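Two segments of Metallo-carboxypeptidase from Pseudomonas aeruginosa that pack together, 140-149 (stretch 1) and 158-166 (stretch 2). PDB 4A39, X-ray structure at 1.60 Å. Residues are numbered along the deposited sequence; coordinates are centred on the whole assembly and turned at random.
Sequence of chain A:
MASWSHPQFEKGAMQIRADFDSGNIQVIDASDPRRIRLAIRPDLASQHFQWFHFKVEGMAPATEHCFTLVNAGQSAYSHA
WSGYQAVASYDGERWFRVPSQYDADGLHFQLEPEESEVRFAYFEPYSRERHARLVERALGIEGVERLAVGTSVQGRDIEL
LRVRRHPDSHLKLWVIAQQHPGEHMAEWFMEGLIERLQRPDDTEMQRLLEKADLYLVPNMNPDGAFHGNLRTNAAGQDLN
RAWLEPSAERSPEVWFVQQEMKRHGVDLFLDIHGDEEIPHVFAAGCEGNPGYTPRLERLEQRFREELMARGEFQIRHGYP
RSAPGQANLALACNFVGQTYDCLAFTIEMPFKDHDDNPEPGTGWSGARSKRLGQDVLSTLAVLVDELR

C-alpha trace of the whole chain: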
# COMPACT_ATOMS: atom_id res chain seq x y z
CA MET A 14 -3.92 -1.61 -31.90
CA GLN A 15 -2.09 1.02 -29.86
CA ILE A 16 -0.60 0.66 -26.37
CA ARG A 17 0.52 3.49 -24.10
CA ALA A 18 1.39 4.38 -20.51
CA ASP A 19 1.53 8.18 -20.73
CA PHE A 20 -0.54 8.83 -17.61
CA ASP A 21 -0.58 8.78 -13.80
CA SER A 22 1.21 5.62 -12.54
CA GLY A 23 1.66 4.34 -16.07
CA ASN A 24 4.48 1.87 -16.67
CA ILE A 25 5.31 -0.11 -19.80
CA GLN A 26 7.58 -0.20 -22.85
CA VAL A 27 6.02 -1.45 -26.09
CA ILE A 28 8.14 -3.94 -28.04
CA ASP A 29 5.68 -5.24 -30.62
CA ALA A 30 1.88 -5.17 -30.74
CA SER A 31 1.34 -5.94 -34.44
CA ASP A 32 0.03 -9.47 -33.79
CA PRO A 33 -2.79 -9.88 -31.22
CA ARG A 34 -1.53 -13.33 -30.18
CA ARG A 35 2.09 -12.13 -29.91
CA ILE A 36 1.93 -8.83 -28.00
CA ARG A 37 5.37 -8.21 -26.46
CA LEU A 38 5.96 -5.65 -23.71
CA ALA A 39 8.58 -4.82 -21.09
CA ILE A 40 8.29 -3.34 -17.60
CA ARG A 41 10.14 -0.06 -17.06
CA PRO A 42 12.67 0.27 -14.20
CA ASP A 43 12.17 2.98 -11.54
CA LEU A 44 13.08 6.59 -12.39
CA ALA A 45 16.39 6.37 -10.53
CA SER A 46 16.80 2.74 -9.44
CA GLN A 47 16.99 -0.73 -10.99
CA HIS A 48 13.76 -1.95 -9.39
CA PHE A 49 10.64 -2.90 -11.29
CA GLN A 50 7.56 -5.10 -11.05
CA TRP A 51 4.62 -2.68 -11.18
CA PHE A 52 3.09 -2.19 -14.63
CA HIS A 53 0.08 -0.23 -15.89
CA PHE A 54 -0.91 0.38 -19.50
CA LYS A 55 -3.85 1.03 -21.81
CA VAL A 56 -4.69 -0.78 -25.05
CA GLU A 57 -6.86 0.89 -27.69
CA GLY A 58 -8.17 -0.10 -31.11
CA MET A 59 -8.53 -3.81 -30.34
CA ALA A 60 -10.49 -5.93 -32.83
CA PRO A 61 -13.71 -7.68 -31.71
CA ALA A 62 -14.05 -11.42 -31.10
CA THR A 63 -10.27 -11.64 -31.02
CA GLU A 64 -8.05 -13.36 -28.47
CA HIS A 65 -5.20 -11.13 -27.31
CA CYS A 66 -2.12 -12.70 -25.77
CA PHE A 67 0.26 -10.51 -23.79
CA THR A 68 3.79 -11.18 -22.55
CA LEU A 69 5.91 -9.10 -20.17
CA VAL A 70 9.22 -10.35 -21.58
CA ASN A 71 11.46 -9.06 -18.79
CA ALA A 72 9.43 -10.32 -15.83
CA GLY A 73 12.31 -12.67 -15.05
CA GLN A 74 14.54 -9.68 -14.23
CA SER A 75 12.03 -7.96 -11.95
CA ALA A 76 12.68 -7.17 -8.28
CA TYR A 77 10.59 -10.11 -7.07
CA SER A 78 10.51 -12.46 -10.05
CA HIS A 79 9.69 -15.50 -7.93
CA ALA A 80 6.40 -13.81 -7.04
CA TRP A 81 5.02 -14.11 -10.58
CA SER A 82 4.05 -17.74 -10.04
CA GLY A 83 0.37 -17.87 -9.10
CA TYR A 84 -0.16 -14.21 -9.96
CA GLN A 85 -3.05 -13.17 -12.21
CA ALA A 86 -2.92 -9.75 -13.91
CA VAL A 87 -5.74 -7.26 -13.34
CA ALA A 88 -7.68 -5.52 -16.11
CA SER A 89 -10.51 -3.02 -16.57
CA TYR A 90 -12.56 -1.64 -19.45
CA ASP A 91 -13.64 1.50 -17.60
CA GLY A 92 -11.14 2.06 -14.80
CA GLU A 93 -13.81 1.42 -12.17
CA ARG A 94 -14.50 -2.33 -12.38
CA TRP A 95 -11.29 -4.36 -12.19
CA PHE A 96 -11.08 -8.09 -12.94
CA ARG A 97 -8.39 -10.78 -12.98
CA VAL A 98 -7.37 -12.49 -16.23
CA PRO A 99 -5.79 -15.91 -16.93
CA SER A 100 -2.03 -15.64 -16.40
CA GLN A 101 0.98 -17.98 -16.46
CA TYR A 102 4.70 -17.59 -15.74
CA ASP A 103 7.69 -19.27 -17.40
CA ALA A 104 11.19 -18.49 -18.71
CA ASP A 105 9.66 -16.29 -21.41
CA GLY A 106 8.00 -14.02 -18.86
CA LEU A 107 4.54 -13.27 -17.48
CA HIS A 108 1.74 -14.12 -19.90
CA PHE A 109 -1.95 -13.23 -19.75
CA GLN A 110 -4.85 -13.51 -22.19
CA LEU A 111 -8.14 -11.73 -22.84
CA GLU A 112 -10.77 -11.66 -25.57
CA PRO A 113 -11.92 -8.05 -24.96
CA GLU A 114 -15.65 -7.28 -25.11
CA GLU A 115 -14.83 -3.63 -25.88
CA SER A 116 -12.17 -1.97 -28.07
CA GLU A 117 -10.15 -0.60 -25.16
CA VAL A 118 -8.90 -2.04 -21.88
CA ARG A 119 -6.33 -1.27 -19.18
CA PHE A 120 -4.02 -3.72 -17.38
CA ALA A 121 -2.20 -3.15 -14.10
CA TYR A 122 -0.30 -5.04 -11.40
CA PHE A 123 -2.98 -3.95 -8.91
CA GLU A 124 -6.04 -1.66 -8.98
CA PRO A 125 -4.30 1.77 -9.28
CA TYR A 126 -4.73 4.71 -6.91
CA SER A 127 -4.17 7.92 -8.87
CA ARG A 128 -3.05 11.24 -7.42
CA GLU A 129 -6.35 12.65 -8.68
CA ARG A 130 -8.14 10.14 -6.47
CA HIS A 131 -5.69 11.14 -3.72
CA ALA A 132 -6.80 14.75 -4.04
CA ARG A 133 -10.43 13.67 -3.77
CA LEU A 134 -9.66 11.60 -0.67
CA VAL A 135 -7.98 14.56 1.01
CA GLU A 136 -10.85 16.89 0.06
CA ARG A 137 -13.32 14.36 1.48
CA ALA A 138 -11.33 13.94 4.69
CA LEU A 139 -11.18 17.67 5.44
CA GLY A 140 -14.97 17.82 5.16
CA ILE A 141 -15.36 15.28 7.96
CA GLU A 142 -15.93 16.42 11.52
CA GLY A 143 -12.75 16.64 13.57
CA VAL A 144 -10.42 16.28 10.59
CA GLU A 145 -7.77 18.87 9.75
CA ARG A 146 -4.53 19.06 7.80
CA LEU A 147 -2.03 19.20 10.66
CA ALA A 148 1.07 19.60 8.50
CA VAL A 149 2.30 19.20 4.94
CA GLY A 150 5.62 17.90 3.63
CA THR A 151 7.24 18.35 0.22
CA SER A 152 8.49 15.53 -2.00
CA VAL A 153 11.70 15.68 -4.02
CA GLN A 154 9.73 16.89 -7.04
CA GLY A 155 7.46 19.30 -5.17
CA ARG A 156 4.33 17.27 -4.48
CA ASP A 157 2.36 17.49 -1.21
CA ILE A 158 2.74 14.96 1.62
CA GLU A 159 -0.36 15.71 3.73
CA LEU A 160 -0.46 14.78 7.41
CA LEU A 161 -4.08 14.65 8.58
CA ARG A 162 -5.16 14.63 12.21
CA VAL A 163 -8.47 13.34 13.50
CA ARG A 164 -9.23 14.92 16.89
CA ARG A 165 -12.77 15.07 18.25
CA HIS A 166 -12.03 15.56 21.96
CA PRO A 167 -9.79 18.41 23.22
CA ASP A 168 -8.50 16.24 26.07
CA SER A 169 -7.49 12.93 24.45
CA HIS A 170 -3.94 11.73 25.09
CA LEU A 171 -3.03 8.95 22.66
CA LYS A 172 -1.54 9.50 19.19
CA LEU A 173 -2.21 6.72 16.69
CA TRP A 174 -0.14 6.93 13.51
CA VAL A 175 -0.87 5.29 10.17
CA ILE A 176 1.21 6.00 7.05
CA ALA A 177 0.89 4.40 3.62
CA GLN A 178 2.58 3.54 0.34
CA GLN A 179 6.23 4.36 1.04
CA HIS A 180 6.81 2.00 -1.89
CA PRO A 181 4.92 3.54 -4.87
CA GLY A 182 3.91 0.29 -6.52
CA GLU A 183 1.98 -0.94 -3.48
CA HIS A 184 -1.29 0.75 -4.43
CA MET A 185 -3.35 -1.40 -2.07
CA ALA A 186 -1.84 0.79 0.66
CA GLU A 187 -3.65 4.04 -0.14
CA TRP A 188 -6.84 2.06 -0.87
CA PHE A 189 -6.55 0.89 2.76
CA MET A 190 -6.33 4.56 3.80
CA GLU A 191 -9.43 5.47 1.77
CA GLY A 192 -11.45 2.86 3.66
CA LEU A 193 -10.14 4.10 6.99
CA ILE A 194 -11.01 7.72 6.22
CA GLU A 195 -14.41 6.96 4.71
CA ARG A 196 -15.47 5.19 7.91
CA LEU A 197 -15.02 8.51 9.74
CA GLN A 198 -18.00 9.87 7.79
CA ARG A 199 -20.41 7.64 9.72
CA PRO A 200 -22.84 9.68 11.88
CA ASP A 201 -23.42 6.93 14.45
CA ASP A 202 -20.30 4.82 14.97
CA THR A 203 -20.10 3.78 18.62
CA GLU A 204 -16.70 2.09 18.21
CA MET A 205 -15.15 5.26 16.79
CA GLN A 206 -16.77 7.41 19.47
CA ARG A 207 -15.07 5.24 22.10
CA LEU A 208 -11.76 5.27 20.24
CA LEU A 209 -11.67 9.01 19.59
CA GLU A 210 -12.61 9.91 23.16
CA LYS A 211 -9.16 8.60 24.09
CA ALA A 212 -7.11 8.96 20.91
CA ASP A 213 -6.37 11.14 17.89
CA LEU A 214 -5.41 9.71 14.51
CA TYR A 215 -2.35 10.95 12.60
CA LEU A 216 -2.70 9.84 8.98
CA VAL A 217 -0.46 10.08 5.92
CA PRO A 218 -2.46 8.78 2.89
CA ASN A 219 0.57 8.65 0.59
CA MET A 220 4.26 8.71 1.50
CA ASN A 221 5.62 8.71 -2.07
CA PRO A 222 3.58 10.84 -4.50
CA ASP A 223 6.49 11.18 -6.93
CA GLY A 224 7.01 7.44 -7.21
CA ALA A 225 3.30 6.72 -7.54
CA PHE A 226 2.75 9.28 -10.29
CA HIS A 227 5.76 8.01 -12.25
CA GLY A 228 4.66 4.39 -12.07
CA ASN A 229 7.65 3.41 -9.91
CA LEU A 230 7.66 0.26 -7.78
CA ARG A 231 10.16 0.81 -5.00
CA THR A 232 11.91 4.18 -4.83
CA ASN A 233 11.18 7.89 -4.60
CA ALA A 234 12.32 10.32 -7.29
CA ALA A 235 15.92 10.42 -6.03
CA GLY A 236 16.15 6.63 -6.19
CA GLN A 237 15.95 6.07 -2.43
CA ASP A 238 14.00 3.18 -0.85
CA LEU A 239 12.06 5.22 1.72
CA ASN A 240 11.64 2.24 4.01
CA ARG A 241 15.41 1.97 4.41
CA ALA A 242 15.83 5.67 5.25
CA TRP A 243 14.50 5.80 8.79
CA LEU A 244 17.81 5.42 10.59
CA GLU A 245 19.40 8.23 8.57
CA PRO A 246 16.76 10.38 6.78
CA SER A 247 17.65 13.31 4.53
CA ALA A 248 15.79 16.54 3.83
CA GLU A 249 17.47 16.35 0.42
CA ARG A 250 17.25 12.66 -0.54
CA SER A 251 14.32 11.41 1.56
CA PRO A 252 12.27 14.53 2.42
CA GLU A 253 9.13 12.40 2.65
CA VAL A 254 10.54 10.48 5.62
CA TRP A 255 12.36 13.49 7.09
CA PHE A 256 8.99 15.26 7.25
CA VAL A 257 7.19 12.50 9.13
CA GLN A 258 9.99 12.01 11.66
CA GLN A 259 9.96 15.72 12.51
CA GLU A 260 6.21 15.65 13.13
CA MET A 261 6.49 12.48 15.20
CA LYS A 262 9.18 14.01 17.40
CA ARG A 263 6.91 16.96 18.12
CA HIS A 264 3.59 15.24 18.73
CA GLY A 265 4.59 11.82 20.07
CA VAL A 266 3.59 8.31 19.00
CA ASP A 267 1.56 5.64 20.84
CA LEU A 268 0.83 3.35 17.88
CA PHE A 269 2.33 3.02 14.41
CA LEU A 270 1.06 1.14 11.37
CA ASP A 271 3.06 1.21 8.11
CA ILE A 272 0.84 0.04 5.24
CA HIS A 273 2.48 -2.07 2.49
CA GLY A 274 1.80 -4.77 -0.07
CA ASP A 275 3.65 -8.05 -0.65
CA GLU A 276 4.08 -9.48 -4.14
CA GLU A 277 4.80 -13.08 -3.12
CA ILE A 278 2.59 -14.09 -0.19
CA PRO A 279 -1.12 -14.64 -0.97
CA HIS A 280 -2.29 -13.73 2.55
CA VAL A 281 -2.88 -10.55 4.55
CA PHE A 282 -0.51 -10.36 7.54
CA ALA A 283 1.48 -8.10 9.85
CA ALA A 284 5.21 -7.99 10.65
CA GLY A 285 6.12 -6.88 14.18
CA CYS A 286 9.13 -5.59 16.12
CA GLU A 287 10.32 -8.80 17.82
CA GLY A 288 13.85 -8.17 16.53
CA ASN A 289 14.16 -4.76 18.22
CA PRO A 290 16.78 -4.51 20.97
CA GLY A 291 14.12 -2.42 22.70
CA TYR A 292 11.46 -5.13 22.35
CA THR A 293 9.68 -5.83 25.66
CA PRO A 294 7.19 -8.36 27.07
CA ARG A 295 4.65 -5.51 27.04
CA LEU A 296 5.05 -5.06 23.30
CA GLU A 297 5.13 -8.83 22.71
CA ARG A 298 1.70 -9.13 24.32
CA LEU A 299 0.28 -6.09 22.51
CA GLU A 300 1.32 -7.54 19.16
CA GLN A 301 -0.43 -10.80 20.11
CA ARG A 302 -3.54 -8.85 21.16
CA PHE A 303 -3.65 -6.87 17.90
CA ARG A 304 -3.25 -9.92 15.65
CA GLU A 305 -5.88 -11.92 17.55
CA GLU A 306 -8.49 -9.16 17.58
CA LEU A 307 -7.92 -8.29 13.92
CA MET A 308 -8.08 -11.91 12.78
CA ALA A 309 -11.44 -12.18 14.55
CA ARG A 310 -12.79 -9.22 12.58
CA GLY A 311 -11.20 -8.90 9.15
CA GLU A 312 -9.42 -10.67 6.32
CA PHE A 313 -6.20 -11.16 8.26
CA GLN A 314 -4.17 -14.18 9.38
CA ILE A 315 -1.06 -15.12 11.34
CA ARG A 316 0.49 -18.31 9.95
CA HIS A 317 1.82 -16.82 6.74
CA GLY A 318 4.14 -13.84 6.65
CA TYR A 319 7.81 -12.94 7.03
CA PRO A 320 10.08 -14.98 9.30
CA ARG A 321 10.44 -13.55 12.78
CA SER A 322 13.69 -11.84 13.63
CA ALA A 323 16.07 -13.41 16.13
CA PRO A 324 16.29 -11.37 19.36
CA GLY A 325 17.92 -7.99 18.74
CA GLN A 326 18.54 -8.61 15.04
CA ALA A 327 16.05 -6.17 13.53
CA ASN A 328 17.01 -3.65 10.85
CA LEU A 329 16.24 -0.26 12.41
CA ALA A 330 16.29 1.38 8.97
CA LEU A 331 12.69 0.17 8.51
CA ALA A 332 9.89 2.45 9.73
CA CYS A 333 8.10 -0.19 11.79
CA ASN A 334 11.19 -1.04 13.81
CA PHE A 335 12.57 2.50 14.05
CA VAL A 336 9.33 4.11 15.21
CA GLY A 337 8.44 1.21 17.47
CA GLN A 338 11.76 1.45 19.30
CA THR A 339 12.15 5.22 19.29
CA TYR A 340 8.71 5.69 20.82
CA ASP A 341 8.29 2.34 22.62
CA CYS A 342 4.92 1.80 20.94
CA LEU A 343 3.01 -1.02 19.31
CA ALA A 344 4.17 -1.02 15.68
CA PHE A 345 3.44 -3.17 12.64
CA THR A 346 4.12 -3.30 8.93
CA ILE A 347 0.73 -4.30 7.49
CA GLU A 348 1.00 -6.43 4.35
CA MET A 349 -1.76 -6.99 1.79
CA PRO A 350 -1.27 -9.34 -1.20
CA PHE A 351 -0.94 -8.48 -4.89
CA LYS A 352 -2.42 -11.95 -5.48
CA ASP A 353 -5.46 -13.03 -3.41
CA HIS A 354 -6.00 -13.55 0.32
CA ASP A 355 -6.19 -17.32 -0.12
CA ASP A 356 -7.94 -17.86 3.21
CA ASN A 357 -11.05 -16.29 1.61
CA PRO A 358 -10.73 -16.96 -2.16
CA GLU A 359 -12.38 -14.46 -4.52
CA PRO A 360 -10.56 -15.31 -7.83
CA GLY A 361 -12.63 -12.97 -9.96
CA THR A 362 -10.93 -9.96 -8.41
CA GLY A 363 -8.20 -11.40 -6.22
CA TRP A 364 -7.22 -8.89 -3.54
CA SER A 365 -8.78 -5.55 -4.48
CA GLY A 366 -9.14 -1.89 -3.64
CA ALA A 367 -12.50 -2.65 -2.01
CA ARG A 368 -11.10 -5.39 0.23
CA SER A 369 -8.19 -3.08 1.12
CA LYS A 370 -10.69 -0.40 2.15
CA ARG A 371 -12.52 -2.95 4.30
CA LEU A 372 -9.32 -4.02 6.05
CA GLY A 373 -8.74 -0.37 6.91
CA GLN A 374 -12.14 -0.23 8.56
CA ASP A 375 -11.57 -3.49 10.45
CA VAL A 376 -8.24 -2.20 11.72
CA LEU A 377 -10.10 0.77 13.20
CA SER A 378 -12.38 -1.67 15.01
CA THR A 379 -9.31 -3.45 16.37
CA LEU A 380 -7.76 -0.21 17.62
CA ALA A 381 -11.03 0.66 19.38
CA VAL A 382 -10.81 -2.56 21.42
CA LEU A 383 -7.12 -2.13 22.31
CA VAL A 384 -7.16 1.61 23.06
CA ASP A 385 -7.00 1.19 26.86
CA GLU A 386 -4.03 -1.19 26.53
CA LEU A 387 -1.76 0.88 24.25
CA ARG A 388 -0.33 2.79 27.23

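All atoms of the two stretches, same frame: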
# COMPACT_ATOMS: atom_id res chain seq x y z
N GLY A 140 -13.57 17.45 5.03
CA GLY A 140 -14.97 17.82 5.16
C GLY A 140 -15.63 17.04 6.28
O GLY A 140 -16.79 17.27 6.62
N ILE A 141 -14.87 16.11 6.86
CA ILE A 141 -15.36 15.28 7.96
C ILE A 141 -15.13 15.99 9.29
O ILE A 141 -14.14 16.70 9.47
CB ILE A 141 -14.64 13.91 7.98
CG1 ILE A 141 -15.02 13.10 6.74
CG2 ILE A 141 -15.01 13.14 9.25
CD1 ILE A 141 -14.36 11.73 6.65
N GLU A 142 -16.05 15.79 10.22
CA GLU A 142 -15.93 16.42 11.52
C GLU A 142 -14.70 15.97 12.29
O GLU A 142 -14.43 14.77 12.42
CB GLU A 142 -17.18 16.13 12.36
CG GLU A 142 -17.23 16.91 13.65
CD GLU A 142 -17.73 16.09 14.81
OE1 GLU A 142 -18.90 15.64 14.76
OE2 GLU A 142 -16.96 15.88 15.76
N GLY A 143 -13.94 16.94 12.79
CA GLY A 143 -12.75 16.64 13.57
C GLY A 143 -11.48 16.41 12.77
O GLY A 143 -10.43 16.14 13.34
N VAL A 144 -11.58 16.51 11.45
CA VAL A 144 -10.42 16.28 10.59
C VAL A 144 -9.80 17.58 10.07
O VAL A 144 -10.50 18.46 9.56
CB VAL A 144 -10.78 15.40 9.38
CG1 VAL A 144 -9.54 15.09 8.56
CG2 VAL A 144 -11.44 14.11 9.85
N GLU A 145 -8.49 17.69 10.21
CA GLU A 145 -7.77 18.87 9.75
C GLU A 145 -6.40 18.48 9.20
O GLU A 145 -5.86 17.43 9.55
CB GLU A 145 -7.58 19.85 10.90
CG GLU A 145 -8.82 20.63 11.28
CD GLU A 145 -8.60 21.52 12.48
OE1 GLU A 145 -7.50 22.09 12.61
OE2 GLU A 145 -9.54 21.66 13.30
N ARG A 146 -5.85 19.32 8.33
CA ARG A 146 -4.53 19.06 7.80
C ARG A 146 -3.56 19.65 8.81
O ARG A 146 -3.37 20.87 8.87
CB ARG A 146 -4.32 19.72 6.43
CG ARG A 146 -3.08 19.21 5.72
CD ARG A 146 -2.81 19.93 4.41
NE ARG A 146 -2.35 21.30 4.63
CZ ARG A 146 -1.91 22.10 3.66
NH1 ARG A 146 -1.87 21.68 2.41
NH2 ARG A 146 -1.49 23.33 3.96
N LEU A 147 -2.96 18.78 9.62
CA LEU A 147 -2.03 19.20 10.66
C LEU A 147 -0.74 19.81 10.11
O LEU A 147 -0.28 20.85 10.58
CB LEU A 147 -1.67 18.02 11.56
CG LEU A 147 -0.73 18.34 12.72
CD1 LEU A 147 -1.37 19.39 13.61
CD2 LEU A 147 -0.44 17.08 13.51
N ALA A 148 -0.17 19.15 9.11
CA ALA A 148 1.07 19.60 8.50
C ALA A 148 1.15 19.11 7.07
O ALA A 148 0.34 18.30 6.64
CB ALA A 148 2.26 19.07 9.29
N VAL A 149 2.13 19.61 6.32
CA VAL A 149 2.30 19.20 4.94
C VAL A 149 3.78 19.17 4.58
O VAL A 149 4.51 20.13 4.83
CB VAL A 149 1.53 20.14 3.97
CG1 VAL A 149 2.10 21.55 4.03
CG2 VAL A 149 1.58 19.59 2.56
N ILE A 158 2.77 16.15 0.76
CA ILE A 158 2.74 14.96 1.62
C ILE A 158 1.86 15.41 2.80
O ILE A 158 2.37 15.89 3.81
CB ILE A 158 4.13 14.58 2.19
CG1 ILE A 158 5.16 14.46 1.06
CG2 ILE A 158 4.02 13.27 2.96
CD1 ILE A 158 4.89 13.33 0.12
N GLU A 159 0.55 15.28 2.66
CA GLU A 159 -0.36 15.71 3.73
C GLU A 159 -0.37 14.83 4.96
O GLU A 159 -0.36 13.60 4.86
CB GLU A 159 -1.79 15.81 3.21
CG GLU A 159 -1.98 16.81 2.08
CD GLU A 159 -1.98 16.16 0.71
OE1 GLU A 159 -1.29 15.12 0.55
OE2 GLU A 159 -2.65 16.69 -0.20
N LEU A 160 -0.37 15.47 6.13
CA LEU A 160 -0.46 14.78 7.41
C LEU A 160 -1.79 15.24 7.98
O LEU A 160 -1.96 16.41 8.34
CB LEU A 160 0.68 15.19 8.35
CG LEU A 160 0.54 14.74 9.81
CD1 LEU A 160 0.31 13.23 9.88
CD2 LEU A 160 1.80 15.13 10.58
N LEU A 161 -2.75 14.32 8.06
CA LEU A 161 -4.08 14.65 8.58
C LEU A 161 -4.20 14.22 10.02
O LEU A 161 -3.62 13.21 10.43
CB LEU A 161 -5.16 13.94 7.75
CG LEU A 161 -5.09 14.09 6.23
CD1 LEU A 161 -6.15 13.21 5.59
CD2 LEU A 161 -5.28 15.55 5.85
N ARG A 162 -4.95 14.99 10.82
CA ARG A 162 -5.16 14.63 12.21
C ARG A 162 -6.64 14.60 12.51
O ARG A 162 -7.38 15.53 12.17
CB ARG A 162 -4.46 15.60 13.18
CG ARG A 162 -4.77 15.27 14.65
CD ARG A 162 -3.80 15.91 15.63
NE ARG A 162 -3.97 17.36 15.73
CZ ARG A 162 -3.25 18.13 16.55
NH1 ARG A 162 -2.32 17.59 17.32
NH2 ARG A 162 -3.46 19.44 16.58
N VAL A 163 -7.08 13.50 13.13
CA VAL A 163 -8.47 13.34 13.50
C VAL A 163 -8.51 13.52 15.02
O VAL A 163 -7.96 12.71 15.76
CB VAL A 163 -8.99 11.92 13.14
CG1 VAL A 163 -10.47 11.82 13.42
CG2 VAL A 163 -8.69 11.61 11.68
N ARG A 164 -9.13 14.61 15.46
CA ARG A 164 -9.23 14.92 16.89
C ARG A 164 -10.63 15.44 17.18
O ARG A 164 -11.00 16.52 16.72
CB ARG A 164 -8.18 15.98 17.25
CG ARG A 164 -8.17 16.43 18.71
CD ARG A 164 -6.96 17.34 18.97
NE ARG A 164 -6.92 17.91 20.32
CZ ARG A 164 -6.58 17.25 21.42
NH1 ARG A 164 -6.22 15.98 21.36
NH2 ARG A 164 -6.58 17.88 22.60
N ARG A 165 -11.41 14.67 17.93
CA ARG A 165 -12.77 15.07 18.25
C ARG A 165 -12.99 15.42 19.72
O ARG A 165 -14.08 15.86 20.10
CB ARG A 165 -13.74 13.96 17.82
CG ARG A 165 -13.84 13.83 16.31
CD ARG A 165 -14.75 12.70 15.87
NE ARG A 165 -14.87 12.66 14.41
CZ ARG A 165 -15.49 11.71 13.73
NH1 ARG A 165 -16.07 10.70 14.36
NH2 ARG A 165 -15.55 11.77 12.40
N HIS A 166 -11.96 15.23 20.53
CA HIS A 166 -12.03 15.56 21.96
C HIS A 166 -10.76 16.31 22.35
O HIS A 166 -9.66 15.77 22.26
CB HIS A 166 -12.16 14.28 22.80
CG HIS A 166 -13.55 13.73 22.82
ND1 HIS A 166 -14.21 13.30 21.69
CD2 HIS A 166 -14.42 13.55 23.85
CE1 HIS A 166 -15.42 12.88 22.01
NE2 HIS A 166 -15.57 13.02 23.31

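What holds the two strands side by side? V144-V149 runs antiparallel to I158-V163, and backbone hydrogen bonds tie them together. E145 and R162 bond in both directions, E145 N to R162 O at 3.1 Å and R162 N to E145 O at 2.9 Å. Further along, L160 N reaches A148 O at 3.0 Å, while R164 N gives 2.9 Å to G143 O just beyond the strand.

Where does the regular pairing break, and what fills the break? Between R146 and A148 the register slips by one residue, a beta bulge, so that two amides face a single carbonyl: L147 N lies 2.9 Å and A148 N 3.4 Å from L160 O, both weak bonds. L147, the extra residue, has a helix-like backbone (phi/psi -67/-46) and points its side chain toward the second strand. There it settles between two neighbours: its CD2 is 4.2 Å from CD2 of L160, and its CD1 lies over one face of the R162 guanidinium, 3.6 Å from NH2. A148 CB also touches L160 CD2, at 4.2 Å.

What packs on the face that carries V144, R146 and L161? V144 and V163 meet there, CG2 to CG2 at 4.1 Å. Next along, the CD2 methyl of L161 sits 4.3 Å from R146 CG, and R146 CD lies 4.0 Å from E159 CG, so the arginine's aliphatic stem contributes to the packing.

Why is the turn so close to R165? G143, in a type II turn from I141 to V144, leaves a hollow that R165 CG occupies, 4.1 Å from G143 CA; a CB there would clash with that CG. The R165 side chain then passes along the turn, and its NE and NH2 both bond to E142 O, at 2.9 and 3.2 Å. I141 CG2 lies at the guanidinium's edge, 3.5 Å from R165 NH2.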